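Local coordinates for protein aspartate aminotransferase (Plasmodium falciparum, PDB 3K7Y) that probably catalyses, as a homodimer with pyridoxal 5'-phosphate as cofactor, the reversible transfer of an amino group from L-aspartate to 2-oxoglutarate, giving oxaloacetate and L-glutamate, at residues 334-338 and 339-343; 345-348 and 349-352; 367-371 and 372-376; 395-398 and 399-402. All coordinates share one frame; numbering follows the deposited sequence.

Contact 1 of 4, residues 334-338 and 339-343; sequences TYQKK and YNLNY
Gln336 meets the residues after it through both its backbone carbonyl and its side-chain amide. Among the backbone bonds, Gln336 O takes Leu341 N at 3.1 Å in an almost straight bond, and it also accepts Tyr339 N at 3.1 Å from the opposite face of its carbonyl plane. Lys337 O receives Asn340 N at 3.0 Å. The 6→1 bond from Leu341 and the 5→2 bond from Asn340, with Asn340 in the left-handed region (phi 50°, psi 44°), make up a Schellman motif just past helix 304-335, where the chain turns away.

One side-chain bond carries the contact further. Gln336 has CG anti to its backbone N (chi1 -160°) and an extended chain, which brings OE1 to Tyr343 N, a hydrogen bond of 2.8 Å. The donor stands well above the amide plane of the glutamine, and OE1 also lies at the edge of the Tyr343 ring. NE2 makes a weak bond to Glu333 O, a second tie that would limit rotation of the amide.

The apolar contact is that of Leu341 CB with Gln336 CG at 3.5 Å, the two side chains crossing at a slant. The Tyr339 ring instead sets its edge near Tyr335 O, with CD2 at 3.5 Å, and its hydroxyl bonds to Asp396 of helix 390-403, whose Cys399 is touched by both Tyr339 and Leu341.

Contact 2 of 4, residues 345-348 and 349-352; sequences WNVY and KKQR. With ACT (acetate ion), chain C.
Lys349 NZ is held by two oxygens: Asn346 OD1 at 2.8 Å, and OXT of an acetate ion, probably from the crystallisation liquor, at 3.1 Å. Both bonds are weak. The lysine chain runs extended beyond CG and crosses the asparagine side chain at a slant, with Lys349 CD 3.8 Å from Asn346 ND2. A further weak bond, Lys349 N to Asn346 O at 3.5 Å, links the same two residues through the backbone.

That bond spans the short 3-10 turn 346-348, which lies in the connection between helix 304-335 and strand 355-357. Lys350 folds back over the turn: chi2 of 81° and further bends in its chain lay CD 3.4 Å from Val347 O and bring CE to 3.3 Å from Asn346 O.

Gln351 sets CB 3.4 Å from Tyr348 O and presents NE2 at the edge of the Tyr348 ring. Its amide is anchored further along the chain, NE2 to Phe357 O and OE1 weakly to Ser356 OG. The Tyr348 ring itself meets Phe329 of the long helix with their planes about 15° apart, and the backbone of Arg352 is hydrogen-bonded to that of Ser188.

Contact 3 of 4, residues 367-371 and 372-376; sequences HLKTH and HIYII
An inverse gamma turn centred on His372 leads the chain from the loop 367-371 into strand 373-374, and side chains of the loop pack on those of the strand. Ile373 N makes weak bonds to two carbonyls: Leu368 O at 3.4 Å, and His371 O at 3.0 Å, the bond of the turn itself, in which the position of His371 O is less certain.

Leu368, Ile373 and Ile375 form an apolar cluster beside the turn. Leu368 CD1 meets Ile373 CD1 at 3.8 Å and Ile375 CG2 at 3.9 Å; the leucine crosses Ile373 at a slant and Ile375 at about a right angle. In Ile373 a chi1 of 165° sends CG1 away from the backbone N, and this branch carries CD1 to the leucine.

The lysine and the tyrosine meet separately. Lys369 runs across the Tyr374 side chain at about a right angle, with CG 3.5 Å from CD2 of the ring and CD in the ring plane at its edge; NZ forms a salt bridge to Glu366. Thr370 lies against both imidazoles: its OG1 sits 3.5 Å above the centre of the His371 ring, and its O lies over one face of the His372 ring, toward the rim.

Strand 373-374 pairs in parallel with strand 32-33, through backbone hydrogen bonds of His372 and Tyr374 with Ile32. Helix 15-23 packs on Tyr374, while Tyr393 and Lys397 of helix 390-403 touch His371.

Contact 4 of 4, residues 395-398 and 399-402; sequences ADKI and CLSL
Ile398 and Leu402, one helical turn apart, lie side by side and point the same way, with Ile398 CG2 3.7 Å from Leu402 CD1. Lys397 and Leu400 do likewise on another side of the helix: the lysine chain is bent at chi2 (-50°), and its CD reaches Leu400 CD1 at 4.0 Å. Asp396 takes a smaller part; its side chain and that of Leu400 cross at a slant, with Asp396 OD1 4.0 Å from Leu400 CB.

The backbone carries the i to i+4 bonds of helix 390-403. Cys399 N bonds to Ala395 O at 3.2 Å, Leu400 N to Asp396 O at 2.8 Å, and Leu402 N to Ile398 O at 2.8 Å. The Leu400 bond lies nearly in line with the carbonyl it reaches, whereas Leu402 N stands above the carbonyl plane of Ile398. Ser401 N reaches Lys397 O as well, although that oxygen is less securely placed. Cys399 N adds a weak, strongly bent bond to Asp396 O, an i to i+3 link beside the main one.

Between charged groups, Asp396 OD2 forms a long salt bridge with Lys397 NZ at 3.9 Å, while the main partner of OD1 is the hydroxyl of Tyr339.

Ala395 and Ile398 pack on Leu332 of helix 304-335, Ile398 reaching Phe328 too, and Asp396 meets Tyr335 of the same helix. Aliphatic and polar contacts thus both join the two helices and the loop between them, and the hydroxyl and the nearby lysine would probably favour a charged Asp396.

Helix 390-403 is the common neighbour. Contact 4 lies about 9 Å from contact 1 and 11 Å from contact 3, centre to centre, and touches both: Tyr339 CD2 packs on Cys399 CB at 3.7 Å, and His371 ND1 on Lys397 CD at 3.4 Å. Contacts 1 and 3 do not touch; their nearest atoms are about 9 Å apart. Trp345 is where contact 2 meets the others, its NE1 2.9 Å from Gln336 OE1 of contact 1 and its CH2 4.1 Å from Leu402 CD1 of contact 4. Contact 2 comes nearest the cofactor site, with the side chain of Gln351 about 11 Å from that of Asn185, which binds pyridoxal 5'-phosphate; the other three lie away from it.

Contact 1 of 4, residues 334-338 and 339-343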
loop_
_atom_site.group_PDB
_atom_site.type_symbol
_atom_site.label_atom_id
_atom_site.label_comp_id
_atom_site.label_asym_id
_atom_site.label_seq_id
_atom_site.Cartn_x
_atom_site.Cartn_y
_atom_site.Cartn_z
ATOM N N THR A 334 0.182 24.099 -39.571
ATOM C CA THR A 334 1.090 25.100 -40.141
ATOM C C THR A 334 2.403 24.482 -40.597
ATOM O O THR A 334 2.616 24.325 -41.790
ATOM C CB THR A 334 1.362 26.274 -39.174
ATOM O OG1 THR A 334 0.144 26.991 -38.953
ATOM C CG2 THR A 334 2.401 27.234 -39.752
ATOM N N TYR A 335 3.280 24.119 -39.663
ATOM C CA TYR A 335 4.624 23.641 -40.028
ATOM C C TYR A 335 4.597 22.579 -41.094
ATOM O O TYR A 335 5.475 22.524 -41.954
ATOM C CB TYR A 335 5.369 23.125 -38.812
ATOM C CG TYR A 335 5.877 24.255 -37.993
ATOM C CD1 TYR A 335 7.171 24.733 -38.164
ATOM C CD2 TYR A 335 5.046 24.893 -37.085
ATOM C CE1 TYR A 335 7.634 25.810 -37.422
ATOM C CE2 TYR A 335 5.491 25.963 -36.343
ATOM C CZ TYR A 335 6.783 26.417 -36.512
ATOM O OH TYR A 335 7.210 27.471 -35.756
ATOM N N GLN A 336 3.576 21.737 -41.008
ATOM C CA GLN A 336 3.201 20.812 -42.056
ATOM C C GLN A 336 3.440 21.347 -43.481
ATOM O O GLN A 336 3.998 20.632 -44.308
ATOM C CB GLN A 336 1.730 20.466 -41.878
ATOM C CG GLN A 336 1.326 19.205 -42.568
ATOM C CD GLN A 336 -0.162 19.021 -42.630
ATOM O OE1 GLN A 336 -0.652 17.922 -42.393
ATOM N NE2 GLN A 336 -0.895 20.088 -42.962
ATOM N N LYS A 337 3.016 22.594 -43.741
ATOM C CA LYS A 337 3.165 23.282 -45.037
ATOM C C LYS A 337 4.612 23.391 -45.525
ATOM O O LYS A 337 4.881 23.292 -46.727
ATOM C CB LYS A 337 2.621 24.714 -44.955
ATOM C CG LYS A 337 1.120 24.894 -44.829
ATOM C CD LYS A 337 0.802 26.387 -44.652
ATOM C CE LYS A 337 -0.366 26.632 -43.694
ATOM N NZ LYS A 337 -0.207 27.938 -42.983
ATOM N N LYS A 338 5.526 23.652 -44.598
ATOM C CA LYS A 338 6.936 23.751 -44.926
ATOM C C LYS A 338 7.459 22.470 -45.577
ATOM O O LYS A 338 8.347 22.509 -46.439
ATOM C CB LYS A 338 7.763 24.103 -43.682
ATOM C CG LYS A 338 7.570 25.534 -43.197
ATOM C CD LYS A 338 8.514 25.898 -42.054
ATOM C CE LYS A 338 8.269 27.347 -41.601
ATOM N NZ LYS A 338 9.012 27.740 -40.365
ATOM N N TYR A 339 6.900 21.334 -45.183
ATOM C CA TYR A 339 7.362 20.055 -45.718
ATOM C C TYR A 339 6.399 19.501 -46.777
ATOM O O TYR A 339 6.574 18.387 -47.265
ATOM C CB TYR A 339 7.639 19.068 -44.569
ATOM C CG TYR A 339 8.637 19.621 -43.560
ATOM C CD1 TYR A 339 10.004 19.349 -43.675
ATOM C CD2 TYR A 339 8.221 20.447 -42.512
ATOM C CE1 TYR A 339 10.927 19.877 -42.761
ATOM C CE2 TYR A 339 9.135 20.975 -41.595
ATOM C CZ TYR A 339 10.484 20.688 -41.725
ATOM O OH TYR A 339 11.383 21.214 -40.823
ATOM N N ASN A 340 5.413 20.320 -47.145
ATOM C CA ASN A 340 4.317 19.964 -48.056
ATOM C C ASN A 340 3.574 18.656 -47.718
ATOM O O ASN A 340 3.264 17.850 -48.594
ATOM C CB ASN A 340 4.747 20.095 -49.537
ATOM C CG ASN A 340 5.134 18.764 -50.192
ATOM O OD1 ASN A 340 5.423 17.767 -49.524
ATOM N ND2 ASN A 340 5.134 18.753 -51.520
ATOM N N LEU A 341 3.276 18.473 -46.431
ATOM C CA LEU A 341 2.561 17.295 -45.938
ATOM C C LEU A 341 1.073 17.572 -45.926
ATOM O O LEU A 341 0.665 18.728 -45.871
ATOM C CB LEU A 341 3.028 16.930 -44.531
ATOM C CG LEU A 341 4.503 16.605 -44.276
ATOM C CD1 LEU A 341 4.834 16.847 -42.816
ATOM C CD2 LEU A 341 4.858 15.181 -44.687
ATOM N N ASN A 342 0.271 16.506 -45.942
ATOM C CA ASN A 342 -1.167 16.585 -46.258
ATOM C C ASN A 342 -2.072 15.821 -45.284
ATOM O O ASN A 342 -3.015 15.139 -45.708
ATOM C CB ASN A 342 -1.399 16.055 -47.680
ATOM C CG ASN A 342 -0.744 14.671 -47.916
ATOM O OD1 ASN A 342 0.375 14.390 -47.429
ATOM N ND2 ASN A 342 -1.440 13.809 -48.675
ATOM N N TYR A 343 -1.780 15.945 -43.986
ATOM C CA TYR A 343 -2.509 15.238 -42.923
ATOM C C TYR A 343 -3.621 16.082 -42.310
ATOM O O TYR A 343 -3.454 17.274 -42.087
ATOM C CB TYR A 343 -1.555 14.838 -41.798
ATOM C CG TYR A 343 -0.479 13.861 -42.191
ATOM C CD1 TYR A 343 -0.765 12.497 -42.356
ATOM C CD2 TYR A 343 0.839 14.288 -42.376
ATOM C CE1 TYR A 343 0.236 11.584 -42.713
ATOM C CE2 TYR A 343 1.850 13.383 -42.728
ATOM C CZ TYR A 343 1.537 12.035 -42.895
ATOM O OH TYR A 343 2.527 11.151 -43.249
#

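Contact 2 of 4, residues 345-348 and 349-352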
loop_
_atom_site.group_PDB
_atom_site.type_symbol
_atom_site.label_atom_id
_atom_site.label_comp_id
_atom_site.label_asym_id
_atom_site.label_seq_id
_atom_site.Cartn_x
_atom_site.Cartn_y
_atom_site.Cartn_z
ATOM N N TRP A 345 -5.057 17.226 -39.230
ATOM C CA TRP A 345 -4.788 17.309 -37.802
ATOM C C TRP A 345 -6.004 17.745 -36.994
ATOM O O TRP A 345 -5.944 17.777 -35.763
ATOM C CB TRP A 345 -3.626 18.260 -37.519
ATOM C CG TRP A 345 -2.335 17.822 -38.116
ATOM C CD1 TRP A 345 -1.716 18.360 -39.213
ATOM C CD2 TRP A 345 -1.486 16.753 -37.661
ATOM N NE1 TRP A 345 -0.538 17.699 -39.467
ATOM C CE2 TRP A 345 -0.372 16.708 -38.533
ATOM C CE3 TRP A 345 -1.558 15.830 -36.603
ATOM C CZ2 TRP A 345 0.664 15.773 -38.380
ATOM C CZ3 TRP A 345 -0.528 14.903 -36.451
ATOM C CH2 TRP A 345 0.569 14.881 -37.339
ATOM N N ASN A 346 -7.103 18.074 -37.674
ATOM C CA ASN A 346 -8.310 18.565 -36.999
ATOM C C ASN A 346 -9.034 17.486 -36.166
ATOM O O ASN A 346 -9.803 17.799 -35.247
ATOM C CB ASN A 346 -9.263 19.178 -38.027
ATOM C CG ASN A 346 -9.765 20.550 -37.613
ATOM O OD1 ASN A 346 -9.217 21.566 -38.035
ATOM N ND2 ASN A 346 -10.806 20.590 -36.788
ATOM N N VAL A 347 -8.763 16.222 -36.478
ATOM C CA VAL A 347 -9.498 15.113 -35.901
ATOM C C VAL A 347 -8.973 14.701 -34.526
ATOM O O VAL A 347 -9.527 13.810 -33.879
ATOM C CB VAL A 347 -9.486 13.894 -36.826
ATOM C CG1 VAL A 347 -10.693 13.008 -36.510
ATOM C CG2 VAL A 347 -9.504 14.328 -38.287
ATOM N N TYR A 348 -7.913 15.350 -34.072
ATOM C CA TYR A 348 -7.332 14.993 -32.796
ATOM C C TYR A 348 -7.679 16.014 -31.735
ATOM O O TYR A 348 -7.229 15.903 -30.592
ATOM C CB TYR A 348 -5.817 14.911 -32.903
ATOM C CG TYR A 348 -5.281 13.950 -33.925
ATOM C CD1 TYR A 348 -5.037 12.630 -33.600
ATOM C CD2 TYR A 348 -4.987 14.374 -35.201
ATOM C CE1 TYR A 348 -4.543 11.753 -34.520
ATOM C CE2 TYR A 348 -4.495 13.497 -36.145
ATOM C CZ TYR A 348 -4.271 12.184 -35.793
ATOM O OH TYR A 348 -3.768 11.306 -36.730
ATOM N N LYS A 349 -8.456 17.021 -32.118
ATOM C CA LYS A 349 -8.901 18.050 -31.176
ATOM C C LYS A 349 -10.146 17.607 -30.401
ATOM O O LYS A 349 -10.296 17.966 -29.243
ATOM C CB LYS A 349 -9.155 19.375 -31.894
ATOM C CG LYS A 349 -7.951 19.968 -32.622
ATOM C CD LYS A 349 -8.441 20.809 -33.792
ATOM C CE LYS A 349 -7.354 21.710 -34.349
ATOM N NZ LYS A 349 -7.667 22.191 -35.737
ATOM N N LYS A 350 -11.022 16.831 -31.047
ATOM C CA LYS A 350 -12.139 16.143 -30.384
ATOM C C LYS A 350 -11.689 15.547 -29.049
ATOM O O LYS A 350 -12.391 15.644 -28.036
ATOM C CB LYS A 350 -12.695 14.997 -31.257
ATOM C CG LYS A 350 -13.352 15.391 -32.589
ATOM C CD LYS A 350 -12.336 15.641 -33.716
ATOM C CE LYS A 350 -12.832 16.690 -34.722
ATOM N NZ LYS A 350 -13.619 16.137 -35.881
ATOM N N GLN A 351 -10.505 14.930 -29.067
ATOM C CA GLN A 351 -9.914 14.237 -27.914
ATOM C C GLN A 351 -9.924 15.019 -26.592
ATOM O O GLN A 351 -9.963 16.256 -26.591
ATOM C CB GLN A 351 -8.494 13.782 -28.259
ATOM C CG GLN A 351 -8.471 12.544 -29.109
ATOM C CD GLN A 351 -7.085 12.143 -29.560
ATOM O OE1 GLN A 351 -6.100 12.876 -29.392
ATOM N NE2 GLN A 351 -7.002 10.960 -30.155
ATOM N N ARG A 352 -9.878 14.292 -25.473
ATOM C CA ARG A 352 -9.992 14.906 -24.167
ATOM C C ARG A 352 -9.302 14.099 -23.111
ATOM O O ARG A 352 -9.283 12.885 -23.174
ATOM C CB ARG A 352 -11.462 15.065 -23.791
ATOM C CG ARG A 352 -11.789 16.451 -23.338
ATOM C CD ARG A 352 -11.477 17.423 -24.437
ATOM N NE ARG A 352 -12.585 18.317 -24.731
ATOM C CZ ARG A 352 -12.661 19.032 -25.842
ATOM N NH1 ARG A 352 -13.688 19.832 -26.036
ATOM N NH2 ARG A 352 -11.706 18.949 -26.758
HETATM C C ACT C . -9.352 24.849 -34.787
HETATM O O ACT C . -9.358 25.238 -35.980
HETATM O OXT ACT C . -8.235 24.812 -34.218
HETATM C CH3 ACT C . -10.616 24.434 -34.083
#

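Contact 3 of 4, residues 367-371 and 372-376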
loop_
_atom_site.group_PDB
_atom_site.type_symbol
_atom_site.label_atom_id
_atom_site.label_comp_id
_atom_site.label_asym_id
_atom_site.label_seq_id
_atom_site.Cartn_x
_atom_site.Cartn_y
_atom_site.Cartn_z
ATOM N N HIS A 367 12.614 8.037 -33.826
ATOM C CA HIS A 367 13.329 9.076 -34.551
ATOM C C HIS A 367 13.146 10.422 -33.874
ATOM O O HIS A 367 13.941 11.337 -34.070
ATOM C CB HIS A 367 12.887 9.171 -36.017
ATOM C CG HIS A 367 13.977 9.640 -36.924
ATOM N ND1 HIS A 367 14.717 10.778 -36.669
ATOM C CD2 HIS A 367 14.492 9.101 -38.056
ATOM C CE1 HIS A 367 15.628 10.930 -37.614
ATOM N NE2 HIS A 367 15.515 9.925 -38.468
ATOM N N LEU A 368 12.088 10.541 -33.085
ATOM C CA LEU A 368 11.802 11.765 -32.372
ATOM C C LEU A 368 12.714 11.901 -31.176
ATOM O O LEU A 368 12.625 12.878 -30.431
ATOM C CB LEU A 368 10.351 11.772 -31.896
ATOM C CG LEU A 368 9.247 12.464 -32.709
ATOM C CD1 LEU A 368 7.924 12.367 -31.968
ATOM C CD2 LEU A 368 9.571 13.923 -33.003
ATOM N N LYS A 369 13.575 10.906 -30.981
ATOM C CA LYS A 369 14.511 10.897 -29.861
ATOM C C LYS A 369 15.890 11.416 -30.252
ATOM O O LYS A 369 16.617 11.903 -29.390
ATOM C CB LYS A 369 14.576 9.516 -29.204
ATOM C CG LYS A 369 13.317 9.206 -28.394
ATOM C CD LYS A 369 13.266 7.797 -27.798
ATOM C CE LYS A 369 11.941 7.601 -27.046
ATOM N NZ LYS A 369 11.401 6.211 -27.100
ATOM N N THR A 370 16.229 11.353 -31.547
ATOM C CA THR A 370 17.470 11.965 -32.066
ATOM C C THR A 370 17.425 13.474 -31.825
ATOM O O THR A 370 18.448 14.118 -31.579
ATOM C CB THR A 370 17.764 11.647 -33.578
ATOM O OG1 THR A 370 17.034 12.532 -34.434
ATOM C CG2 THR A 370 17.413 10.209 -33.939
ATOM N N HIS A 371 16.223 14.024 -31.915
ATOM C CA HIS A 371 15.905 15.318 -31.338
ATOM C C HIS A 371 15.447 14.988 -29.921
ATOM O O HIS A 371 15.104 13.842 -29.625
ATOM C CB HIS A 371 14.793 15.975 -32.143
ATOM C CG HIS A 371 14.890 15.703 -33.608
ATOM N ND1 HIS A 371 15.767 16.378 -34.425
ATOM C CD2 HIS A 371 14.250 14.808 -34.397
ATOM C CE1 HIS A 371 15.646 15.930 -35.662
ATOM N NE2 HIS A 371 14.733 14.976 -35.672
ATOM N N HIS A 372 15.437 15.954 -29.019
ATOM C CA HIS A 372 15.393 15.541 -27.625
ATOM C C HIS A 372 13.985 15.555 -27.031
ATOM O O HIS A 372 13.733 16.079 -25.940
ATOM C CB HIS A 372 16.490 16.264 -26.829
ATOM C CG HIS A 372 17.849 16.098 -27.440
ATOM N ND1 HIS A 372 18.433 17.065 -28.233
ATOM C CD2 HIS A 372 18.704 15.044 -27.441
ATOM C CE1 HIS A 372 19.603 16.629 -28.671
ATOM N NE2 HIS A 372 19.793 15.406 -28.201
ATOM N N ILE A 373 13.077 14.917 -27.770
ATOM C CA ILE A 373 11.665 14.816 -27.383
ATOM C C ILE A 373 11.171 13.370 -27.195
ATOM O O ILE A 373 11.305 12.535 -28.097
ATOM C CB ILE A 373 10.738 15.562 -28.376
ATOM C CG1 ILE A 373 9.290 15.111 -28.147
ATOM C CG2 ILE A 373 11.206 15.388 -29.822
ATOM C CD1 ILE A 373 8.417 15.060 -29.375
ATOM N N TYR A 374 10.583 13.091 -26.031
ATOM C CA TYR A 374 10.156 11.724 -25.683
ATOM C C TYR A 374 8.634 11.532 -25.570
ATOM O O TYR A 374 7.917 12.361 -25.012
ATOM C CB TYR A 374 10.904 11.193 -24.437
ATOM C CG TYR A 374 12.386 11.455 -24.504
ATOM C CD1 TYR A 374 12.939 12.579 -23.892
ATOM C CD2 TYR A 374 13.234 10.605 -25.210
ATOM C CE1 TYR A 374 14.309 12.845 -23.967
ATOM C CE2 TYR A 374 14.617 10.860 -25.301
ATOM C CZ TYR A 374 15.145 11.983 -24.674
ATOM O OH TYR A 374 16.500 12.257 -24.738
ATOM N N ILE A 375 8.184 10.393 -26.088
ATOM C CA ILE A 375 6.794 10.127 -26.453
ATOM C C ILE A 375 6.601 8.611 -26.326
ATOM O O ILE A 375 7.544 7.869 -26.548
ATOM C CB ILE A 375 6.581 10.579 -27.920
ATOM C CG1 ILE A 375 5.393 9.889 -28.585
ATOM C CG2 ILE A 375 7.836 10.267 -28.737
ATOM C CD1 ILE A 375 5.584 9.642 -30.076
ATOM N N ILE A 376 5.408 8.144 -25.971
ATOM C CA ILE A 376 5.200 6.696 -25.836
ATOM C C ILE A 376 5.194 5.963 -27.201
ATOM O O ILE A 376 4.789 6.512 -28.226
ATOM C CB ILE A 376 3.940 6.340 -24.978
ATOM C CG1 ILE A 376 3.959 7.079 -23.633
ATOM C CG2 ILE A 376 3.816 4.829 -24.743
ATOM C CD1 ILE A 376 2.985 8.308 -23.574
#

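Contact 4 of 4, residues 395-398 and 399-402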
loop_
_atom_site.group_PDB
_atom_site.type_symbol
_atom_site.label_atom_id
_atom_site.label_comp_id
_atom_site.label_asym_id
_atom_site.label_seq_id
_atom_site.Cartn_x
_atom_site.Cartn_y
_atom_site.Cartn_z
ATOM N N ALA A 395 6.520 20.842 -32.950
ATOM C CA ALA A 395 5.679 20.705 -34.129
ATOM C C ALA A 395 6.541 20.606 -35.369
ATOM O O ALA A 395 6.299 19.761 -36.236
ATOM C CB ALA A 395 4.706 21.873 -34.226
ATOM N N ASP A 396 7.561 21.457 -35.427
ATOM C CA ASP A 396 8.577 21.375 -36.457
ATOM C C ASP A 396 9.163 19.965 -36.529
ATOM O O ASP A 396 8.991 19.279 -37.532
ATOM C CB ASP A 396 9.669 22.419 -36.214
ATOM C CG ASP A 396 10.772 22.368 -37.249
ATOM O OD1 ASP A 396 10.651 21.643 -38.265
ATOM O OD2 ASP A 396 11.775 23.067 -37.035
ATOM N N LYS A 397 9.820 19.522 -35.462
ATOM C CA LYS A 397 10.491 18.224 -35.467
ATOM C C LYS A 397 9.600 17.035 -35.855
ATOM O O LYS A 397 10.082 16.074 -36.464
ATOM C CB LYS A 397 11.189 17.963 -34.131
ATOM C CG LYS A 397 12.456 18.809 -33.888
ATOM C CD LYS A 397 13.426 18.751 -35.066
ATOM C CE LYS A 397 14.653 19.614 -34.839
ATOM N NZ LYS A 397 14.338 21.070 -34.862
ATOM N N ILE A 398 8.311 17.115 -35.507
ATOM C CA ILE A 398 7.307 16.105 -35.858
ATOM C C ILE A 398 7.114 16.031 -37.357
ATOM O O ILE A 398 7.034 14.950 -37.936
ATOM C CB ILE A 398 5.943 16.428 -35.219
ATOM C CG1 ILE A 398 5.904 15.973 -33.755
ATOM C CG2 ILE A 398 4.809 15.752 -35.992
ATOM C CD1 ILE A 398 4.541 16.142 -33.083
ATOM N N CYS A 399 7.022 17.200 -37.976
ATOM C CA CYS A 399 6.870 17.298 -39.414
ATOM C C CYS A 399 8.179 16.896 -40.077
ATOM O O CYS A 399 8.200 15.984 -40.895
ATOM C CB CYS A 399 6.452 18.717 -39.801
ATOM S SG CYS A 399 4.818 19.215 -39.121
ATOM N N LEU A 400 9.272 17.558 -39.694
ATOM C CA LEU A 400 10.614 17.231 -40.195
ATOM C C LEU A 400 10.783 15.729 -40.172
ATOM O O LEU A 400 11.133 15.086 -41.178
ATOM C CB LEU A 400 11.693 17.873 -39.305
ATOM C CG LEU A 400 13.128 17.962 -39.842
ATOM C CD1 LEU A 400 13.955 18.966 -39.033
ATOM C CD2 LEU A 400 13.812 16.606 -39.877
ATOM N N SER A 401 10.499 15.186 -38.997
ATOM C CA SER A 401 10.656 13.778 -38.770
ATOM C C SER A 401 9.693 12.957 -39.606
ATOM O O SER A 401 10.054 11.896 -40.121
ATOM C CB SER A 401 10.453 13.467 -37.325
ATOM O OG SER A 401 11.131 12.277 -37.081
ATOM N N LEU A 402 8.473 13.458 -39.762
ATOM C CA LEU A 402 7.476 12.751 -40.535
ATOM C C LEU A 402 7.852 12.641 -41.998
ATOM O O LEU A 402 7.580 11.622 -42.636
ATOM C CB LEU A 402 6.114 13.406 -40.375
ATOM C CG LEU A 402 5.279 12.642 -39.355
ATOM C CD1 LEU A 402 4.112 13.472 -38.834
ATOM C CD2 LEU A 402 4.808 11.334 -39.981
#